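PDB 3MCH: molybdopterin biosynthesis enzyme, MoaB from Thermus thermophilus, which acts in molybdenum cofactor biosynthesis, where it probably binds molybdopterin. Local coordinates for residues R18-T21 and T22-A25; G73-P76 and R77-T80. All blocks are in the same frame, centred on the assembly; numbering follows the deposited sequence.

Contact 1 (R18-T21 and T22-A25); sequences RQDT and THLA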
loop_
_atom_site.group_PDB
_atom_site.type_symbol
_atom_site.label_atom_id
_atom_site.label_comp_id
_atom_site.label_asym_id
_atom_site.label_seq_id
_atom_site.Cartn_x
_atom_site.Cartn_y
_atom_site.Cartn_z
ATOM N N ARG B 18 -31.198 -10.163 -14.710
ATOM C CA ARG B 18 -30.530 -10.540 -13.469
ATOM C C ARG B 18 -30.633 -9.290 -12.612
ATOM O O ARG B 18 -30.514 -8.170 -13.118
ATOM C CB ARG B 18 -29.079 -10.933 -13.806
ATOM C CG ARG B 18 -28.043 -9.807 -13.706
ATOM C CD ARG B 18 -26.623 -10.363 -13.688
ATOM N NE ARG B 18 -26.302 -11.034 -12.428
ATOM C CZ ARG B 18 -25.985 -10.400 -11.303
ATOM N NH1 ARG B 18 -25.941 -9.074 -11.278
ATOM N NH2 ARG B 18 -25.718 -11.087 -10.200
ATOM N N GLN B 19 -30.887 -9.470 -11.321
ATOM C CA GLN B 19 -30.987 -8.325 -10.430
ATOM C C GLN B 19 -29.579 -8.107 -9.895
ATOM O O GLN B 19 -28.883 -9.055 -9.526
ATOM C CB GLN B 19 -31.970 -8.560 -9.277
ATOM C CG GLN B 19 -31.977 -7.412 -8.278
ATOM C CD GLN B 19 -33.049 -7.537 -7.213
ATOM O OE1 GLN B 19 -33.106 -8.528 -6.480
ATOM N NE2 GLN B 19 -33.900 -6.520 -7.112
ATOM N N ASP B 20 -29.161 -6.848 -9.873
ATOM C CA ASP B 20 -27.838 -6.489 -9.391
ATOM C C ASP B 20 -27.868 -6.585 -7.876
ATOM O O ASP B 20 -28.245 -5.628 -7.202
ATOM C CB ASP B 20 -27.510 -5.060 -9.827
ATOM C CG ASP B 20 -26.124 -4.630 -9.414
ATOM O OD1 ASP B 20 -25.479 -5.365 -8.640
ATOM O OD2 ASP B 20 -25.690 -3.552 -9.867
ATOM N N THR B 21 -27.475 -7.742 -7.346
ATOM C CA THR B 21 -27.483 -7.963 -5.905
ATOM C C THR B 21 -26.345 -7.284 -5.147
ATOM O O THR B 21 -26.441 -7.082 -3.936
ATOM C CB THR B 21 -27.463 -9.465 -5.567
ATOM O OG1 THR B 21 -26.377 -10.097 -6.249
ATOM C CG2 THR B 21 -28.784 -10.121 -5.973
ATOM N N THR B 22 -25.269 -6.936 -5.843
ATOM C CA THR B 22 -24.157 -6.266 -5.177
ATOM C C THR B 22 -24.595 -4.837 -4.864
ATOM O O THR B 22 -24.339 -4.320 -3.775
ATOM C CB THR B 22 -22.908 -6.256 -6.061
ATOM O OG1 THR B 22 -22.570 -7.604 -6.407
ATOM C CG2 THR B 22 -21.730 -5.625 -5.313
ATOM N N HIS B 23 -25.259 -4.210 -5.829
ATOM C CA HIS B 23 -25.795 -2.862 -5.669
ATOM C C HIS B 23 -26.631 -2.837 -4.385
ATOM O O HIS B 23 -26.500 -1.935 -3.557
ATOM C CB HIS B 23 -26.677 -2.523 -6.877
ATOM C CG HIS B 23 -27.559 -1.329 -6.681
ATOM N ND1 HIS B 23 -28.807 -1.228 -7.256
ATOM C CD2 HIS B 23 -27.371 -0.179 -5.989
ATOM C CE1 HIS B 23 -29.351 -0.069 -6.928
ATOM N NE2 HIS B 23 -28.500 0.586 -6.160
ATOM N N LEU B 24 -27.487 -3.842 -4.222
ATOM C CA LEU B 24 -28.343 -3.926 -3.041
ATOM C C LEU B 24 -27.570 -4.119 -1.742
ATOM O O LEU B 24 -27.943 -3.568 -0.709
ATOM C CB LEU B 24 -29.354 -5.062 -3.201
ATOM C CG LEU B 24 -30.369 -4.893 -4.333
ATOM C CD1 LEU B 24 -31.288 -6.097 -4.359
ATOM C CD2 LEU B 24 -31.174 -3.618 -4.132
ATOM N N ALA B 25 -26.501 -4.907 -1.789
ATOM C CA ALA B 25 -25.693 -5.149 -0.596
ATOM C C ALA B 25 -25.041 -3.845 -0.148
ATOM O O ALA B 25 -24.956 -3.557 1.048
ATOM C CB ALA B 25 -24.624 -6.193 -0.887
HETATM O O HOH W 1 -23.854 -7.473 -9.412
HETATM O O HOH W 2 -30.236 -3.656 -7.998
#
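D20 is the N-cap of helix 21-30, and its carboxylate closes back onto the first turn, where it meets T22 and H23. OD1 accepts from the backbone N of H23 at 3.0 Å in an almost straight bond (169° at the hydrogen), reached from above the carboxylate plane. The backbone N of T22 adds only a weak, bent bond to the same OD1. What brings the carboxylate over the turn is its first torsion: CG stands anti to D20's own N (chi1 -178°), and OD2 then comes to rest on H23, 3.3 Å from its CB, while carboxylate and imidazole planes stay 54° apart. Within the helix itself, A25 N donates to T21 O.

Two waters knit the cap together. One gives a hydrogen bond to D20 OD1 at 2.8 Å and a longer one to T22 OG1, and accepts another long one from R18 NH1, which links the guanidinium to the cap through water. The other donates to D20 O at 2.9 Å and also pairs with H23 ND1. On the outer flank the contact is one of van der Waals packing: the amide of Q19 lies against the methyl CD1 of L24, with Q19 CD 3.6 Å from L24 CD1 and the two side chains crossing at about a right angle.

Elsewhere in the chain, D20 OD2 is hydrogen-bonded to T8 and Y40, and T22 OG1 to the carbonyl of G130; the H23 ring stacks on Y40. The buried carboxylate is thus held at both oxygens, by the helix start and water at OD1 and by two hydroxyl groups at OD2. Its negative charge faces the N-terminal end of the helix dipole, which would probably stabilise the ionised form.

Contact 2 (G73-P76 and R77-T80); sequences GLAP and RDRT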
loop_
_atom_site.group_PDB
_atom_site.type_symbol
_atom_site.label_atom_id
_atom_site.label_comp_id
_atom_site.label_asym_id
_atom_site.label_seq_id
_atom_site.Cartn_x
_atom_site.Cartn_y
_atom_site.Cartn_z
ATOM N N GLY B 73 -10.455 -7.972 -9.795
ATOM C CA GLY B 73 -9.764 -9.240 -9.637
ATOM C C GLY B 73 -8.470 -9.367 -10.418
ATOM O O GLY B 73 -7.983 -8.403 -11.007
ATOM N N LEU B 74 -7.915 -10.575 -10.423
ATOM C CA LEU B 74 -6.667 -10.852 -11.123
ATOM C C LEU B 74 -6.868 -11.222 -12.591
ATOM O O LEU B 74 -5.898 -11.398 -13.331
ATOM C CB LEU B 74 -5.907 -11.970 -10.402
ATOM C CG LEU B 74 -5.039 -11.571 -9.203
ATOM C CD1 LEU B 74 -5.742 -10.534 -8.346
ATOM C CD2 LEU B 74 -4.707 -12.816 -8.389
ATOM N N ALA B 75 -8.124 -11.338 -13.011
ATOM C CA ALA B 75 -8.432 -11.680 -14.395
ATOM C C ALA B 75 -8.012 -10.546 -15.323
ATOM O O ALA B 75 -8.184 -9.369 -15.001
ATOM C CB ALA B 75 -9.922 -11.959 -14.549
ATOM N N PRO B 76 -7.449 -10.889 -16.492
ATOM C CA PRO B 76 -6.998 -9.905 -17.480
ATOM C C PRO B 76 -8.079 -8.914 -17.910
ATOM O O PRO B 76 -7.769 -7.838 -18.424
ATOM C CB PRO B 76 -6.525 -10.779 -18.638
ATOM C CG PRO B 76 -6.000 -11.988 -17.936
ATOM C CD PRO B 76 -7.086 -12.252 -16.919
ATOM N N ARG B 77 -9.342 -9.271 -17.703
ATOM C CA ARG B 77 -10.438 -8.391 -18.093
ATOM C C ARG B 77 -10.773 -7.371 -17.005
ATOM O O ARG B 77 -11.341 -6.314 -17.290
ATOM C CB ARG B 77 -11.682 -9.213 -18.442
ATOM C CG ARG B 77 -12.776 -8.403 -19.126
ATOM C CD ARG B 77 -13.162 -9.010 -20.470
ATOM N NE ARG B 77 -14.122 -8.176 -21.192
ATOM C CZ ARG B 77 -13.855 -6.960 -21.658
ATOM N NH1 ARG B 77 -12.652 -6.427 -21.481
ATOM N NH2 ARG B 77 -14.790 -6.271 -22.300
ATOM N N ASP B 78 -10.417 -7.685 -15.762
ATOM C CA ASP B 78 -10.672 -6.781 -14.640
ATOM C C ASP B 78 -9.717 -5.596 -14.705
ATOM O O ASP B 78 -8.565 -5.698 -14.283
ATOM C CB ASP B 78 -10.473 -7.507 -13.308
ATOM C CG ASP B 78 -11.355 -8.730 -13.170
ATOM O OD1 ASP B 78 -12.567 -8.625 -13.446
ATOM O OD2 ASP B 78 -10.838 -9.794 -12.777
ATOM N N ARG B 79 -10.196 -4.472 -15.225
ATOM C CA ARG B 79 -9.358 -3.286 -15.344
ATOM C C ARG B 79 -9.947 -2.057 -14.661
ATOM O O ARG B 79 -9.561 -0.924 -14.956
ATOM C CB ARG B 79 -9.088 -2.988 -16.822
ATOM C CG ARG B 79 -8.210 -4.037 -17.492
ATOM C CD ARG B 79 -8.021 -3.769 -18.981
ATOM N NE ARG B 79 -9.236 -4.035 -19.746
ATOM C CZ ARG B 79 -9.317 -3.974 -21.072
ATOM N NH1 ARG B 79 -8.250 -3.651 -21.794
ATOM N NH2 ARG B 79 -10.464 -4.243 -21.679
ATOM N N THR B 80 -10.873 -2.281 -13.736
ATOM C CA THR B 80 -11.496 -1.172 -13.020
ATOM C C THR B 80 -10.467 -0.337 -12.260
ATOM O O THR B 80 -10.561 0.888 -12.230
ATOM C CB THR B 80 -12.574 -1.681 -12.039
ATOM O OG1 THR B 80 -13.597 -2.360 -12.779
ATOM C CG2 THR B 80 -13.210 -0.514 -11.280
HETATM O O HOH W 3 -7.951 -5.706 -11.463
#
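A type I beta turn runs from A75 to D78 in the loop that leads from strand 65-69 to helix 80-85, and its two ends, A75 and D78, make its hydrogen bonds. It directly follows the glycine-rich stretch of G70, G71 and G73, characteristic of this molybdopterin-binding family and probably part of its substrate site. Among backbone bonds, the turn is closed by D78 N donating to A75 O at 2.9 Å. A water spans the neck of the loop, donating to G73 O at 2.7 Å and to D78 O at 2.9 Å.

Of the side chains, D78 matters most. Its CG lies anti to the carbonyl carbon (chi1 -58°), which turns the carboxylate back toward the start of the loop, where OD2 takes a weak, bent bond from A75 N at 3.1 Å and also lies 3.4 Å from the CA of G73. With the carboxylate cut back to an alanine's methyl, A75 N would probably lose this weak acceptor and a gap would open beside G73.

R77 forms salt bridges with E46 and D11; R79 NH2 lies in plane at the edge of its guanidinium, donor to donor, without a bond. At the loop's start, L74 O accepts a hydrogen bond from R90 of the second subunit. Beyond the turn, R79 CG rests 3.9 Å from P76 O.

How the contacts relate
Contact 1 comes first along the chain and closes before contact 2 opens; their centres are 20 Å apart, and their nearest atoms about 12 Å, so they do not touch. Each belongs to a connection from a parallel strand of one mixed sheet to a helix: 18-25 runs from the loop after strand 2-9 into helix 21-30, while 73-80 follows strand 65-69 and enters helix 80-85. Those strands are neighbours, and both connections leave their C-terminal ends, the edge where alpha/beta folds commonly place binding sites, consistent with a shared pocket region in this probable molybdopterin-binding domain. Contact 2 also reaches another subunit, whereas contact 1 meets none.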